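Local coordinates for protein 5'-methylthioadenosine nucleosidase / s-adenosylhomocysteine nucleosidase (PDB 4PR3) that is a nucleosidase of the phosphorylase superfamily that forms a two-chain assembly and holds adenine in a pocket of its alpha/beta fold, at residues A[34-39]-A[82-87]; A[99-104]-A[140-145]. All blocks are in the same frame, centred on the assembly; numbering follows the deposited sequence.

Contact 1: A[34-39]-A[82-87]; sequences LYVMAA and DLVISL
Strand residues 34-37 run parallel to 83-87, their axes 4.7 Å apart at closest and 25° from strict alignment, with Leu34, Tyr35 and Val36 opposite Val84, Ile85 and Ser86. The amides of Leu34, Ile85 and Val36 bond in turn to Leu83 O, Leu34 O and Ile85 O; a weak bond from Leu87 N to Val36 O, 3.3 Å, follows as the strands diverge. On one face Tyr35 and Ile85 lie side by side. With its CG anti to the carbonyl carbon (chi1 -64°), the tyrosine turns one ring face to the isoleucine, whose CD1 sits over it, toward the rim, in a CH-pi contact 4.0 Å from the ring centroid, while Leu87 CD2 meets the ring edge. The same Leu87 methyl also packs on Met37, a selenomethionine, with CD2 3.6 Å from Met37 CG. On the other face, Val36 crosses Val84 at roughly a right angle, CG1 to CG1 4.1 Å, and turns CG2 onto the Ser86 backbone. Ser86 OG bonds to Arg188. Helix 207-226 covers the tyrosine face through Val218, and helix 170-180 the valine face through Cys177. Strand 184-192 continues the sheet beyond 83-91, and strand 54-55 pairs with 31-37, making this contact part of the buried central sheet.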
loop_
_atom_site.group_PDB
_atom_site.type_symbol
_atom_site.label_atom_id
_atom_site.label_comp_id
_atom_site.label_asym_id
_atom_site.label_seq_id
_atom_site.Cartn_x
_atom_site.Cartn_y
_atom_site.Cartn_z
ATOM N N LEU A 34 1.111 -19.173 7.174
ATOM C CA LEU A 34 1.590 -17.926 7.758
ATOM C C LEU A 34 0.425 -17.005 8.121
ATOM O O LEU A 34 -0.325 -16.565 7.253
ATOM C CB LEU A 34 2.539 -17.222 6.787
ATOM C CG LEU A 34 3.070 -15.858 7.225
ATOM C CD1 LEU A 34 3.828 -15.986 8.537
ATOM C CD2 LEU A 34 3.949 -15.253 6.138
ATOM N N TYR A 35 0.274 -16.719 9.409
ATOM C CA TYR A 35 -0.799 -15.846 9.866
ATOM C C TYR A 35 -0.303 -14.415 10.010
ATOM O O TYR A 35 0.737 -14.169 10.623
ATOM C CB TYR A 35 -1.364 -16.337 11.198
ATOM C CG TYR A 35 -2.030 -17.688 11.116
ATOM C CD1 TYR A 35 -1.282 -18.857 11.186
ATOM C CD2 TYR A 35 -3.406 -17.798 10.967
ATOM C CE1 TYR A 35 -1.886 -20.097 11.110
ATOM C CE2 TYR A 35 -4.020 -19.034 10.893
ATOM C CZ TYR A 35 -3.254 -20.180 10.965
ATOM O OH TYR A 35 -3.857 -21.416 10.887
ATOM N N VAL A 36 -1.043 -13.472 9.438
ATOM C CA VAL A 36 -0.688 -12.068 9.551
ATOM C C VAL A 36 -1.812 -11.264 10.200
ATOM O O VAL A 36 -2.992 -11.507 9.949
ATOM C CB VAL A 36 -0.293 -11.457 8.184
ATOM C CG1 VAL A 36 0.769 -12.314 7.511
ATOM C CG2 VAL A 36 -1.500 -11.308 7.282
HETATM N N MSE A 37 -1.439 -10.330 11.067
HETATM C CA MSE A 37 -2.411 -9.458 11.715
HETATM C C MSE A 37 -1.910 -8.020 11.737
HETATM O O MSE A 37 -0.707 -7.776 11.692
HETATM C CB MSE A 37 -2.714 -9.939 13.135
HETATM C CG MSE A 37 -3.188 -11.379 13.202
HETATM SE SE MSE A 37 -4.096 -11.839 14.860
HETATM C CE MSE A 37 -5.710 -10.775 14.636
ATOM N N ALA A 38 -2.838 -7.073 11.805
ATOM C CA ALA A 38 -2.483 -5.660 11.790
ATOM C C ALA A 38 -1.921 -5.203 13.130
ATOM O O ALA A 38 -0.744 -4.855 13.231
ATOM C CB ALA A 38 -3.687 -4.817 11.407
ATOM N N ALA A 39 -2.766 -5.206 14.157
ATOM C CA ALA A 39 -2.384 -4.688 15.468
ATOM C C ALA A 39 -2.521 -5.748 16.560
ATOM O O ALA A 39 -3.327 -6.670 16.446
ATOM C CB ALA A 39 -3.211 -3.456 15.811
ATOM N N ASP A 82 2.754 -21.973 2.036
ATOM C CA ASP A 82 1.758 -22.500 1.109
ATOM C C ASP A 82 0.478 -21.676 1.141
ATOM O O ASP A 82 -0.233 -21.575 0.143
ATOM C CB ASP A 82 1.454 -23.962 1.422
ATOM C CG ASP A 82 2.668 -24.849 1.261
ATOM O OD1 ASP A 82 2.986 -25.206 0.109
ATOM O OD2 ASP A 82 3.306 -25.187 2.283
ATOM N N LEU A 83 0.181 -21.110 2.307
ATOM C CA LEU A 83 -0.997 -20.274 2.479
ATOM C C LEU A 83 -0.726 -19.123 3.440
ATOM O O LEU A 83 -0.141 -19.321 4.507
ATOM C CB LEU A 83 -2.167 -21.109 2.999
ATOM C CG LEU A 83 -3.429 -20.348 3.410
ATOM C CD1 LEU A 83 -4.081 -19.688 2.203
ATOM C CD2 LEU A 83 -4.412 -21.267 4.119
ATOM N N VAL A 84 -1.162 -17.924 3.064
ATOM C CA VAL A 84 -1.142 -16.792 3.980
ATOM C C VAL A 84 -2.561 -16.493 4.454
ATOM O O VAL A 84 -3.483 -16.383 3.644
ATOM C CB VAL A 84 -0.543 -15.529 3.329
ATOM C CG1 VAL A 84 -0.699 -14.328 4.251
ATOM C CG2 VAL A 84 0.922 -15.750 2.983
ATOM N N ILE A 85 -2.738 -16.380 5.765
ATOM C CA ILE A 85 -4.045 -16.048 6.318
ATOM C C ILE A 85 -4.055 -14.652 6.928
ATOM O O ILE A 85 -3.434 -14.407 7.962
ATOM C CB ILE A 85 -4.504 -17.059 7.395
ATOM C CG1 ILE A 85 -4.568 -18.478 6.824
ATOM C CG2 ILE A 85 -5.858 -16.660 7.952
ATOM C CD1 ILE A 85 -3.324 -19.300 7.083
ATOM N N SER A 86 -4.765 -13.738 6.277
ATOM C CA SER A 86 -5.002 -12.415 6.833
ATOM C C SER A 86 -6.249 -12.458 7.703
ATOM O O SER A 86 -7.330 -12.813 7.236
ATOM C CB SER A 86 -5.178 -11.391 5.710
ATOM O OG SER A 86 -5.713 -10.175 6.199
ATOM N N LEU A 87 -6.105 -12.105 8.974
ATOM C CA LEU A 87 -7.252 -12.110 9.872
ATOM C C LEU A 87 -7.198 -10.969 10.884
ATOM O O LEU A 87 -6.125 -10.484 11.230
ATOM C CB LEU A 87 -7.395 -13.462 10.578
ATOM C CG LEU A 87 -6.500 -13.754 11.782
ATOM C CD1 LEU A 87 -6.996 -14.998 12.490
ATOM C CD2 LEU A 87 -5.044 -13.919 11.368
HETATM O O HOH W 1 -3.889 -8.755 8.365
#

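Contact 2: A[99-104]-A[140-145]; sequences EVYQVS and GIDTAS
Strand residues 100-103 and 142-145 are parallel in sense but strongly twisted, their axes 61° apart, and are joined by bonds from Gln102 N to Asp142 O, Ala144 N to Gln102 O and Ser104 N to Ala144 O. Gln102 adds a side-chain link: its NE2 reaches Ile141 O at 2.9 Å, approaching from above the carbonyl plane, although that oxygen lies close to the plane of the amide. NE2 also bonds to Val138 O, so two backbone carbonyls hold the amide in place. The extended glutamine runs alongside Thr143, CG to CG2 3.7 Å. On the other face Tyr101 lies beside Asp142, its CD2 3.4 Å from Asp142 CB, and the same ring carbon meets Ala144 CB at 3.9 Å. Glu99 crosses Asp142 nearly at right angles, bringing OE1 close to Asp142 OD1, two acceptors that do not hydrogen-bond to each other. A water accepts from Asp142 N and lies 2.8 Å from Val100 O, linking the two backbones where the strands splay apart. Met165 of strand 165-167 packs on Tyr101 and Ala144, and helix 207-226 touches Val100 and Ile141 through Ala217. Strand 184-192 flanks 100-108 antiparallel, while 165-167 pairs with 142-148, placing the contact inside the mixed sheet.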
loop_
_atom_site.group_PDB
_atom_site.type_symbol
_atom_site.label_atom_id
_atom_site.label_comp_id
_atom_site.label_asym_id
_atom_site.label_seq_id
_atom_site.Cartn_x
_atom_site.Cartn_y
_atom_site.Cartn_z
ATOM N N GLU A 99 -19.767 -11.437 14.868
ATOM C CA GLU A 99 -19.749 -12.708 14.158
ATOM C C GLU A 99 -18.538 -12.771 13.230
ATOM O O GLU A 99 -18.050 -11.743 12.766
ATOM C CB GLU A 99 -21.046 -12.928 13.373
ATOM C CG GLU A 99 -21.391 -14.401 13.202
ATOM C CD GLU A 99 -22.187 -14.689 11.941
ATOM O OE1 GLU A 99 -21.832 -15.651 11.224
ATOM O OE2 GLU A 99 -23.171 -13.965 11.670
ATOM N N VAL A 100 -18.054 -13.981 12.971
ATOM C CA VAL A 100 -16.863 -14.179 12.148
ATOM C C VAL A 100 -17.210 -14.613 10.720
ATOM O O VAL A 100 -18.086 -15.451 10.509
ATOM C CB VAL A 100 -15.899 -15.197 12.804
ATOM C CG1 VAL A 100 -16.666 -16.418 13.297
ATOM C CG2 VAL A 100 -14.796 -15.601 11.840
ATOM N N TYR A 101 -16.524 -14.027 9.744
ATOM C CA TYR A 101 -16.791 -14.303 8.338
ATOM C C TYR A 101 -15.494 -14.572 7.584
ATOM O O TYR A 101 -14.463 -13.971 7.878
ATOM C CB TYR A 101 -17.501 -13.108 7.692
ATOM C CG TYR A 101 -18.872 -12.813 8.260
ATOM C CD1 TYR A 101 -19.021 -12.154 9.476
ATOM C CD2 TYR A 101 -20.018 -13.183 7.573
ATOM C CE1 TYR A 101 -20.270 -11.885 9.992
ATOM C CE2 TYR A 101 -21.273 -12.919 8.083
ATOM C CZ TYR A 101 -21.393 -12.271 9.290
ATOM O OH TYR A 101 -22.640 -12.005 9.797
ATOM N N GLN A 102 -15.548 -15.469 6.605
ATOM C CA GLN A 102 -14.422 -15.663 5.700
ATOM C C GLN A 102 -14.630 -14.784 4.477
ATOM O O GLN A 102 -15.760 -14.580 4.038
ATOM C CB GLN A 102 -14.268 -17.129 5.301
ATOM C CG GLN A 102 -15.423 -17.693 4.499
ATOM C CD GLN A 102 -15.242 -19.163 4.177
ATOM O OE1 GLN A 102 -14.165 -19.591 3.760
ATOM N NE2 GLN A 102 -16.294 -19.947 4.381
ATOM N N VAL A 103 -13.541 -14.249 3.938
ATOM C CA VAL A 103 -13.633 -13.268 2.868
ATOM C C VAL A 103 -13.767 -13.948 1.516
ATOM O O VAL A 103 -12.861 -14.651 1.067
ATOM C CB VAL A 103 -12.385 -12.366 2.839
ATOM C CG1 VAL A 103 -12.565 -11.249 1.826
ATOM C CG2 VAL A 103 -12.113 -11.805 4.221
ATOM N N SER A 104 -14.910 -13.725 0.872
ATOM C CA SER A 104 -15.191 -14.302 -0.436
ATOM C C SER A 104 -14.541 -13.486 -1.547
ATOM O O SER A 104 -14.069 -14.031 -2.543
ATOM C CB SER A 104 -16.702 -14.403 -0.659
ATOM O OG SER A 104 -17.324 -13.131 -0.583
ATOM N N GLY A 140 -18.661 -24.285 7.057
ATOM C CA GLY A 140 -18.954 -23.990 8.447
ATOM C C GLY A 140 -18.686 -22.550 8.837
ATOM O O GLY A 140 -18.864 -22.165 9.993
ATOM N N ILE A 141 -18.250 -21.748 7.873
ATOM C CA ILE A 141 -18.005 -20.332 8.119
ATOM C C ILE A 141 -18.765 -19.480 7.109
ATOM O O ILE A 141 -18.755 -19.766 5.914
ATOM C CB ILE A 141 -16.500 -19.992 8.040
ATOM C CG1 ILE A 141 -15.689 -20.932 8.932
ATOM C CG2 ILE A 141 -16.254 -18.543 8.431
ATOM C CD1 ILE A 141 -14.198 -20.765 8.788
ATOM N N ASP A 142 -19.427 -18.438 7.595
ATOM C CA ASP A 142 -20.127 -17.506 6.723
ATOM C C ASP A 142 -19.156 -16.820 5.770
ATOM O O ASP A 142 -17.985 -16.629 6.095
ATOM C CB ASP A 142 -20.842 -16.447 7.557
ATOM C CG ASP A 142 -22.201 -16.899 8.044
ATOM O OD1 ASP A 142 -22.263 -17.664 9.030
ATOM O OD2 ASP A 142 -23.210 -16.466 7.447
ATOM N N THR A 143 -19.648 -16.449 4.593
ATOM C CA THR A 143 -18.848 -15.714 3.623
ATOM C C THR A 143 -19.335 -14.277 3.541
ATOM O O THR A 143 -20.519 -14.006 3.739
ATOM C CB THR A 143 -18.932 -16.338 2.221
ATOM O OG1 THR A 143 -20.307 -16.450 1.829
ATOM C CG2 THR A 143 -18.299 -17.710 2.209
ATOM N N ALA A 144 -18.414 -13.357 3.265
ATOM C CA ALA A 144 -18.759 -11.954 3.091
ATOM C C ALA A 144 -17.785 -11.269 2.142
ATOM O O ALA A 144 -16.607 -11.611 2.094
ATOM C CB ALA A 144 -18.773 -11.242 4.432
ATOM N N SER A 145 -18.290 -10.302 1.385
ATOM C CA SER A 145 -17.447 -9.475 0.535
ATOM C C SER A 145 -16.787 -8.396 1.390
ATOM O O SER A 145 -17.370 -7.925 2.368
ATOM C CB SER A 145 -18.278 -8.839 -0.576
ATOM O OG SER A 145 -19.381 -8.132 -0.034
HETATM O O HOH W 2 -19.513 -17.826 10.631
#

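How the contacts relate
Both contacts belong to one mixed beta-sheet, with centres 16 Å apart and nearest atoms about 6 Å from each other, and they do not touch. They come in series along the chain: contact 1 closes before contact 2 opens, and strand 83-91 is followed directly by strand 100-108. Strand 184-192 lies between these two in the sheet, parallel to 83-91 and antiparallel to 100-108, so it bridges the two parallel pairs. Helix 207-226 packs against both contacts. Adenine lies about 11 Å from the Met37 side chain and 12 Å from that of Val103; of its pocket, Ser89 lies further along strand 83-91, and Ser191 and Asp192 at the end of strand 184-192.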